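Local atomic coordinates of beta-cardiotoxin OH-27 (PDB entry 3PLC), a protein that is a three-finger cardiotoxin of king cobra venom that probably impairs heart function in envenomed prey. Residues Arg1-Asn5 against Tyr12-Pro16; Gln19-Met25 against Val36-Asp42. All blocks are in the same frame, centred on the assembly; numbering follows the deposited sequence.

In the fold
From the N terminus, strand 2-4 turns back through a short loop and pairs with strand 12-14, so interaction 1 closes the first finger of the toxin. The chain then runs on into strand 21-25, makes the second finger and returns as strand 37-41, where interaction 2 closes a longer loop; residues 27-34 at its far end are not modelled. The two hairpins therefore follow in series, neither enclosing the other. Two disulfides join them: Cys-3 to Cys-22 from strand 2-4 to strand 21-25, and Cys-15 to Cys-40 from just beyond strand 12-14 to strand 37-41. Strand 53-56 completes the larger sheet beside 21-25.

Interaction 1: Arg1-Asn5 against Tyr12-Pro16; sequences RKCLN and YTTCP
The first finger of the three-finger fold is a small antiparallel hairpin, its strands joined at the central pair, Cys-3 with Thr-13. Here Cys-3 N donates to Thr-13 O at 3.0 Å, a nearly straight bond arriving almost along the C=O axis, while Thr-13 N returns a longer one of 3.2 Å to Cys-3 O. The Cys-3 side chain is buried, its SG 3.6 Å from Cys-15 SG. These sulfurs are not bonded to each other: Cys-3 pairs with Cys-22 and Cys-15 with Cys-40, and the first bridge lies steeply across the second, with Cys-3 SG against it. Lys-2 and Thr-14 share the other face, where a beta-branched threonine and a long polar chain suit a strand pair near solvent. There the extended Lys-2 brings CD within 4.2 Å of Tyr-12 CE1, approaching the ring obliquely; Tyr-12 CG, between its backbone N and carbonyl carbon (chi1 70°), swings the ring over toward the lysine. Tyr-12 CB lies 3.1 Å from Cys-3 O and meets Leu-4 CD2 at 4.4 Å, a looser apolar touch. Past the strand end, Asn-5 reaches across with CG anti to its backbone N (chi1 -158°), which puts Asn-5 ND2 2.8 Å from Thr-13 OG1, although the angle is poor for a hydrogen bond. Beta-hairpin fingers extending from a disulfide-rich core are the hallmark of the snake three-finger toxins.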
ATOM      1  N   ARG A   1      -0.629   9.920   0.967  1.00 41.81           N
ATOM      2  CA  ARG A   1      -1.745  10.695   0.329  1.00 42.38           C
ATOM      3  C   ARG A   1      -2.288   9.939  -0.883  1.00 39.94           C
ATOM      4  O   ARG A   1      -3.465   9.566  -0.905  1.00 39.62           O
ATOM      5  CB  ARG A   1      -1.310  12.122  -0.067  1.00 44.97           C
ATOM      6  CG  ARG A   1      -0.215  12.764   0.823  1.00 48.81           C
ATOM      7  CD  ARG A   1       0.258  14.108   0.282  1.00 55.02           C
ATOM      8  NE  ARG A   1       1.721  14.170   0.230  1.00 56.50           N
ATOM      9  CZ  ARG A   1       2.507  14.646   1.192  1.00 59.23           C
ATOM     10  NH1 ARG A   1       1.994  15.141   2.317  1.00 60.41           N
ATOM     11  NH2 ARG A   1       3.822  14.627   1.023  1.00 60.63           N
ATOM     12  N   LYS A   2      -1.440   9.716  -1.884  1.00 38.21           N
ATOM     13  CA  LYS A   2      -1.813   8.893  -3.054  1.00 36.17           C
ATOM     14  C   LYS A   2      -1.093   7.540  -3.022  1.00 34.09           C
ATOM     15  O   LYS A   2       0.085   7.468  -2.670  1.00 34.78           O
ATOM     16  CB  LYS A   2      -1.493   9.623  -4.356  1.00 37.29           C
ATOM     17  CG  LYS A   2      -2.355  10.881  -4.671  1.00 40.19           C
ATOM     18  CD  LYS A   2      -1.757  11.631  -5.862  1.00 42.52           C
ATOM     19  CE  LYS A   2      -2.462  12.974  -6.184  1.00 48.32           C
ATOM     20  NZ  LYS A   2      -1.930  13.604  -7.453  1.00 50.34           N
ATOM     21  N   CYS A   3      -1.785   6.464  -3.385  1.00 32.07           N
ATOM     22  CA  CYS A   3      -1.156   5.135  -3.369  1.00 30.43           C
ATOM     23  C   CYS A   3      -1.593   4.297  -4.538  1.00 29.81           C
ATOM     24  O   CYS A   3      -2.731   4.440  -4.975  1.00 30.86           O
ATOM     25  CB  CYS A   3      -1.518   4.343  -2.111  1.00 29.31           C
ATOM     26  SG  CYS A   3      -0.936   4.994  -0.547  1.00 28.03           S
ATOM     27  N   LEU A   4      -0.709   3.406  -5.019  1.00 28.76           N
ATOM     28  CA  LEU A   4      -1.117   2.402  -6.022  1.00 28.75           C
ATOM     29  C   LEU A   4      -2.167   1.461  -5.395  1.00 29.72           C
ATOM     30  O   LEU A   4      -2.081   1.087  -4.208  1.00 29.67           O
ATOM     31  CB  LEU A   4       0.080   1.632  -6.638  1.00 28.13           C
ATOM     32  CG  LEU A   4       1.081   2.436  -7.528  1.00 26.71           C
ATOM     33  CD1 LEU A   4       1.925   1.489  -8.350  1.00 25.76           C
ATOM     34  CD2 LEU A   4       0.399   3.348  -8.480  1.00 22.76           C
ATOM     35  N   ASN A   5      -3.115   1.052  -6.230  1.00 30.27           N
ATOM     36  CA  ASN A   5      -4.427   0.644  -5.810  1.00 30.75           C
ATOM     37  C   ASN A   5      -4.836  -0.763  -6.243  1.00 29.95           C
ATOM     38  O   ASN A   5      -5.812  -1.323  -5.719  1.00 29.21           O
ATOM     39  CB  ASN A   5      -5.433   1.607  -6.461  1.00 32.42           C
ATOM     40  CG  ASN A   5      -6.706   1.625  -5.714  1.00 35.74           C
ATOM     41  OD1 ASN A   5      -6.798   0.940  -4.702  1.00 43.62           O
ATOM     42  ND2 ASN A   5      -7.686   2.382  -6.158  1.00 39.86           N
ATOM     43  N   TYR A  12      -4.191   4.442  -9.142  1.00 37.42           N
ATOM     44  CA  TYR A  12      -4.101   4.892  -7.752  1.00 38.81           C
ATOM     45  C   TYR A  12      -5.427   5.433  -7.226  1.00 40.52           C
ATOM     46  O   TYR A  12      -6.341   5.690  -8.003  1.00 41.97           O
ATOM     47  CB  TYR A  12      -3.008   5.960  -7.621  1.00 39.02           C
ATOM     48  CG  TYR A  12      -3.367   7.273  -8.277  1.00 42.04           C
ATOM     49  CD1 TYR A  12      -4.132   8.225  -7.598  1.00 42.70           C
ATOM     50  CD2 TYR A  12      -2.943   7.569  -9.585  1.00 44.48           C
ATOM     51  CE1 TYR A  12      -4.479   9.420  -8.191  1.00 46.50           C
ATOM     52  CE2 TYR A  12      -3.295   8.776 -10.195  1.00 48.07           C
ATOM     53  CZ  TYR A  12      -4.061   9.689  -9.490  1.00 50.05           C
ATOM     54  OH  TYR A  12      -4.407  10.884 -10.062  1.00 53.71           O
ATOM     55  N   THR A  13      -5.526   5.588  -5.904  1.00 41.32           N
ATOM     56  CA  THR A  13      -6.554   6.434  -5.284  1.00 43.52           C
ATOM     57  C   THR A  13      -5.849   7.404  -4.358  1.00 44.59           C
ATOM     58  O   THR A  13      -4.669   7.192  -3.975  1.00 43.80           O
ATOM     59  CB  THR A  13      -7.566   5.676  -4.364  1.00 43.80           C
ATOM     60  OG1 THR A  13      -7.168   4.313  -4.200  1.00 43.34           O
ATOM     61  CG2 THR A  13      -9.013   5.745  -4.898  1.00 46.86           C
ATOM     62  N   THR A  14      -6.579   8.463  -4.007  1.00 46.09           N
ATOM     63  CA  THR A  14      -6.239   9.293  -2.862  1.00 46.57           C
ATOM     64  C   THR A  14      -6.821   8.627  -1.615  1.00 46.13           C
ATOM     65  O   THR A  14      -7.936   8.090  -1.636  1.00 46.52           O
ATOM     66  CB  THR A  14      -6.770  10.712  -3.020  1.00 48.17           C
ATOM     67  OG1 THR A  14      -6.738  11.070  -4.406  1.00 51.26           O
ATOM     68  CG2 THR A  14      -5.914  11.675  -2.237  1.00 49.37           C
ATOM     69  N   CYS A  15      -6.042   8.644  -0.542  1.00 45.75           N
ATOM     70  CA  CYS A  15      -6.392   7.939   0.681  1.00 45.36           C
ATOM     71  C   CYS A  15      -7.354   8.740   1.555  1.00 47.32           C
ATOM     72  O   CYS A  15      -7.396   9.971   1.458  1.00 48.82           O
ATOM     73  CB  CYS A  15      -5.125   7.652   1.471  1.00 44.54           C
ATOM     74  SG  CYS A  15      -3.801   7.015   0.460  1.00 40.98           S
ATOM     75  N   PRO A  16      -8.144   8.037   2.390  1.00 48.13           N
ATOM     76  CA  PRO A  16      -8.822   8.687   3.510  1.00 50.66           C
ATOM     77  C   PRO A  16      -7.811   9.454   4.348  1.00 50.69           C
ATOM     78  O   PRO A  16      -6.702   8.962   4.582  1.00 49.32           O
ATOM     79  CB  PRO A  16      -9.368   7.502   4.338  1.00 50.67           C
ATOM     80  CG  PRO A  16      -9.421   6.367   3.440  1.00 49.43           C
ATOM     81  CD  PRO A  16      -8.668   6.680   2.156  1.00 47.61           C
TER

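Interaction 2: Gln19-Met25 against Val36-Asp42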
ATOM      1  N   GLN A  19      -4.715   8.060   6.513  1.00 47.92           N
ATOM      2  CA  GLN A  19      -4.026   6.902   5.915  1.00 45.05           C
ATOM      3  C   GLN A  19      -2.837   7.361   5.098  1.00 43.53           C
ATOM      4  O   GLN A  19      -2.904   7.435   3.871  1.00 43.34           O
ATOM      5  CB  GLN A  19      -4.981   6.010   5.090  1.00 44.36           C
ATOM      6  CG  GLN A  19      -6.230   5.500   5.864  1.00 46.54           C
ATOM      7  CD  GLN A  19      -6.759   4.134   5.384  1.00 48.26           C
ATOM      8  OE1 GLN A  19      -6.054   3.358   4.728  1.00 48.56           O
ATOM      9  NE2 GLN A  19      -8.000   3.835   5.731  1.00 50.57           N
ATOM     10  N   ASP A  20      -1.739   7.638   5.789  1.00 43.31           N
ATOM     11  CA  ASP A  20      -0.622   8.384   5.205  1.00 43.05           C
ATOM     12  C   ASP A  20       0.419   7.493   4.551  1.00 40.58           C
ATOM     13  O   ASP A  20       1.433   7.984   4.092  1.00 40.89           O
ATOM     14  CB  ASP A  20       0.039   9.290   6.269  1.00 46.28           C
ATOM     15  CG  ASP A  20      -0.691  10.609   6.448  1.00 49.81           C
ATOM     16  OD1 ASP A  20      -1.385  11.027   5.487  1.00 50.63           O
ATOM     17  OD2 ASP A  20      -0.576  11.233   7.541  1.00 54.56           O
ATOM     18  N   LYS A  21       0.139   6.191   4.483  1.00 38.69           N
ATOM     19  CA  LYS A  21       1.088   5.185   3.998  1.00 35.91           C
ATOM     20  C   LYS A  21       0.521   4.257   2.912  1.00 33.46           C
ATOM     21  O   LYS A  21      -0.689   4.154   2.718  1.00 32.26           O
ATOM     22  CB  LYS A  21       1.629   4.375   5.183  1.00 37.86           C
ATOM     23  CG  LYS A  21       2.781   5.069   5.895  1.00 42.02           C
ATOM     24  CD  LYS A  21       3.019   4.577   7.304  1.00 46.39           C
ATOM     25  CE  LYS A  21       3.630   5.730   8.121  1.00 52.99           C
ATOM     26  NZ  LYS A  21       4.567   5.292   9.191  1.00 58.67           N
ATOM     27  N   CYS A  22       1.421   3.595   2.183  1.00 31.61           N
ATOM     28  CA  CYS A  22       1.028   2.799   1.035  1.00 28.67           C
ATOM     29  C   CYS A  22       1.626   1.447   1.287  1.00 28.31           C
ATOM     30  O   CYS A  22       2.660   1.338   1.915  1.00 28.38           O
ATOM     31  CB  CYS A  22       1.586   3.372  -0.278  1.00 27.42           C
ATOM     32  SG  CYS A  22       1.083   5.046  -0.651  1.00 27.27           S
ATOM     33  N   VAL A  23       0.988   0.412   0.760  1.00 28.11           N
ATOM     34  CA  VAL A  23       1.405  -0.939   1.075  1.00 27.49           C
ATOM     35  C   VAL A  23       1.246  -1.776  -0.173  1.00 27.61           C
ATOM     36  O   VAL A  23       0.367  -1.524  -0.985  1.00 27.66           O
ATOM     37  CB  VAL A  23       0.601  -1.501   2.312  1.00 29.23           C
ATOM     38  CG1 VAL A  23      -0.920  -1.508   2.065  1.00 26.01           C
ATOM     39  CG2 VAL A  23       1.147  -2.877   2.766  1.00 28.72           C
ATOM     40  N   LYS A  24       2.150  -2.726  -0.345  1.00 29.16           N
ATOM     41  CA  LYS A  24       2.130  -3.725  -1.406  1.00 30.15           C
ATOM     42  C   LYS A  24       2.235  -4.971  -0.610  1.00 31.85           C
ATOM     43  O   LYS A  24       3.145  -5.125   0.208  1.00 32.75           O
ATOM     44  CB  LYS A  24       3.388  -3.625  -2.287  1.00 31.10           C
ATOM     45  CG  LYS A  24       3.323  -4.308  -3.669  1.00 30.82           C
ATOM     46  CD  LYS A  24       4.694  -4.261  -4.410  1.00 32.82           C
ATOM     47  CE  LYS A  24       4.698  -3.221  -5.597  1.00 33.04           C
ATOM     48  NZ  LYS A  24       5.976  -2.396  -5.950  1.00 27.55           N
ATOM     49  N   MET A  25       1.288  -5.865  -0.831  1.00 33.04           N
ATOM     50  CA  MET A  25       1.225  -7.109  -0.099  1.00 34.22           C
ATOM     51  C   MET A  25       1.338  -8.223  -1.144  1.00 35.31           C
ATOM     52  O   MET A  25       0.706  -8.155  -2.206  1.00 34.81           O
ATOM     53  CB  MET A  25      -0.101  -7.168   0.688  1.00 33.90           C
ATOM     54  CG  MET A  25       0.028  -6.785   2.173  1.00 34.35           C
ATOM     55  SD  MET A  25      -1.514  -6.279   2.963  1.00 36.38           S
ATOM     56  CE  MET A  25      -0.952  -5.934   4.604  1.00 35.60           C
ATOM     57  N   VAL A  36      -0.911 -10.164  -5.648  1.00 41.10           N
ATOM     58  CA  VAL A  36      -0.456  -8.810  -5.263  1.00 37.59           C
ATOM     59  C   VAL A  36      -1.644  -7.902  -4.932  1.00 36.21           C
ATOM     60  O   VAL A  36      -2.537  -7.746  -5.767  1.00 36.85           O
ATOM     61  CB  VAL A  36       0.324  -8.125  -6.420  1.00 37.02           C
ATOM     62  CG1 VAL A  36       0.890  -6.779  -5.981  1.00 37.73           C
ATOM     63  CG2 VAL A  36       1.451  -9.049  -6.972  1.00 38.67           C
ATOM     64  N   ILE A  37      -1.650  -7.321  -3.718  1.00 34.40           N
ATOM     65  CA  ILE A  37      -2.601  -6.277  -3.319  1.00 32.44           C
ATOM     66  C   ILE A  37      -1.890  -5.036  -2.718  1.00 30.51           C
ATOM     67  O   ILE A  37      -0.948  -5.136  -1.919  1.00 28.52           O
ATOM     68  CB  ILE A  37      -3.716  -6.797  -2.348  1.00 34.40           C
ATOM     69  CG1 ILE A  37      -3.115  -7.661  -1.240  1.00 35.75           C
ATOM     70  CG2 ILE A  37      -4.783  -7.643  -3.124  1.00 35.64           C
ATOM     71  CD1 ILE A  37      -3.272  -9.192  -1.464  1.00 38.84           C
ATOM     72  N   ARG A  38      -2.378  -3.871  -3.141  1.00 29.15           N
ATOM     73  CA  ARG A  38      -1.787  -2.565  -2.877  1.00 27.00           C
ATOM     74  C   ARG A  38      -2.906  -1.661  -2.429  1.00 25.92           C
ATOM     75  O   ARG A  38      -4.037  -1.879  -2.792  1.00 25.68           O
ATOM     76  CB  ARG A  38      -1.206  -2.027  -4.181  1.00 27.73           C
ATOM     77  CG  ARG A  38      -0.044  -2.813  -4.794  1.00 26.90           C
ATOM     78  CD  ARG A  38       0.382  -2.054  -6.057  1.00 29.00           C
ATOM     79  NE  ARG A  38       1.601  -2.546  -6.674  1.00 33.93           N
ATOM     80  CZ  ARG A  38       1.719  -2.904  -7.962  1.00 39.17           C
ATOM     81  NH1 ARG A  38       0.676  -2.816  -8.788  1.00 41.04           N
ATOM     82  NH2 ARG A  38       2.890  -3.330  -8.440  1.00 38.66           N
ATOM     83  N   GLY A  39      -2.606  -0.680  -1.597  1.00 26.22           N
ATOM     84  CA  GLY A  39      -3.582   0.332  -1.205  1.00 26.28           C
ATOM     85  C   GLY A  39      -3.079   1.235  -0.096  1.00 28.20           C
ATOM     86  O   GLY A  39      -1.885   1.204   0.252  1.00 28.49           O
ATOM     87  N   CYS A  40      -3.981   2.050   0.454  1.00 30.24           N
ATOM     88  CA  CYS A  40      -3.638   3.024   1.493  1.00 32.82           C
ATOM     89  C   CYS A  40      -3.649   2.349   2.835  1.00 33.74           C
ATOM     90  O   CYS A  40      -4.342   1.346   3.023  1.00 34.40           O
ATOM     91  CB  CYS A  40      -4.625   4.207   1.493  1.00 32.60           C
ATOM     92  SG  CYS A  40      -4.413   5.143   0.016  1.00 36.88           S
ATOM     93  N   ILE A  41      -2.913   2.900   3.789  1.00 35.38           N
ATOM     94  CA  ILE A  41      -2.841   2.321   5.125  1.00 37.31           C
ATOM     95  C   ILE A  41      -2.443   3.356   6.187  1.00 39.55           C
ATOM     96  O   ILE A  41      -1.909   4.397   5.863  1.00 38.99           O
ATOM     97  CB  ILE A  41      -1.864   1.127   5.142  1.00 38.36           C
ATOM     98  CG1 ILE A  41      -2.576  -0.172   5.530  1.00 38.80           C
ATOM     99  CG2 ILE A  41      -0.676   1.409   6.034  1.00 39.10           C
ATOM    100  CD1 ILE A  41      -3.701  -0.002   6.522  1.00 39.94           C
ATOM    101  N   ASP A  42      -2.720   3.052   7.452  1.00 43.33           N
ATOM    102  CA  ASP A  42      -2.380   3.911   8.602  1.00 47.23           C
ATOM    103  C   ASP A  42      -1.171   3.397   9.375  1.00 49.36           C
ATOM    104  O   ASP A  42      -0.240   4.160   9.664  1.00 51.42           O
ATOM    105  CB  ASP A  42      -3.592   4.118   9.550  1.00 50.29           C
ATOM    106  CG  ASP A  42      -4.349   2.809   9.886  1.00 51.62           C
ATOM    107  OD1 ASP A  42      -5.512   2.907  10.360  1.00 53.43           O
ATOM    108  OD2 ASP A  42      -3.789   1.698   9.704  1.00 51.81           O
TER
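Lys-24 and Arg-38 face each other in a non-hydrogen-bonded pair, and their side chains project in the same direction, one beside the other. Along the lysine, Lys-24 CB makes only a loose approach, 4.3 Å from Arg-38 CG. Lys-24 CG comes closer, 3.9 Å from Arg-38 CG, and also meets Val-36 CG1; the methylenes thus supply an apolar flank to the arginine stem. Lys-24 CD passes 4.2 Å from Arg-38 NE. A bend at chi3 (-106°) then carries Lys-24 CE to the edge of the Arg-38 guanidinium, in its plane and 3.3 Å from Arg-38 NE. At the tip Lys-24 NZ stays 4.1 Å from Arg-38 NH2, a proximity of like charges probably eased by separate acceptors: Lys-24 NZ bonds to Asn-62 O and Arg-38 NH1 to Thr-6 O. The strands form the antiparallel hairpin of the central finger, where Lys-21, Val-23 and Met-25 make paired backbone bonds with Ile-41, Gly-39 and Ile-37. Asp-20 and Lys-21 together face Ile-41 as a classic beta bulge, and Ile-41 N reaches Lys-21 O from above the carbonyl plane. On the face opposite Lys-24 and Arg-38, beta-branched residues suit the extended strands: Val-23 lays CG1 against the backbone of Gly-39, 3.4 Å from Gly-39 O, and crosses Ile-41, Val-23 CG1 to Ile-41 CG1 at 4.1 Å. Further along, Met-25 CB packs on Ile-37 CG1 at 3.6 Å, while strand 53-56 brings Val-53 against both Val-23 and Met-25.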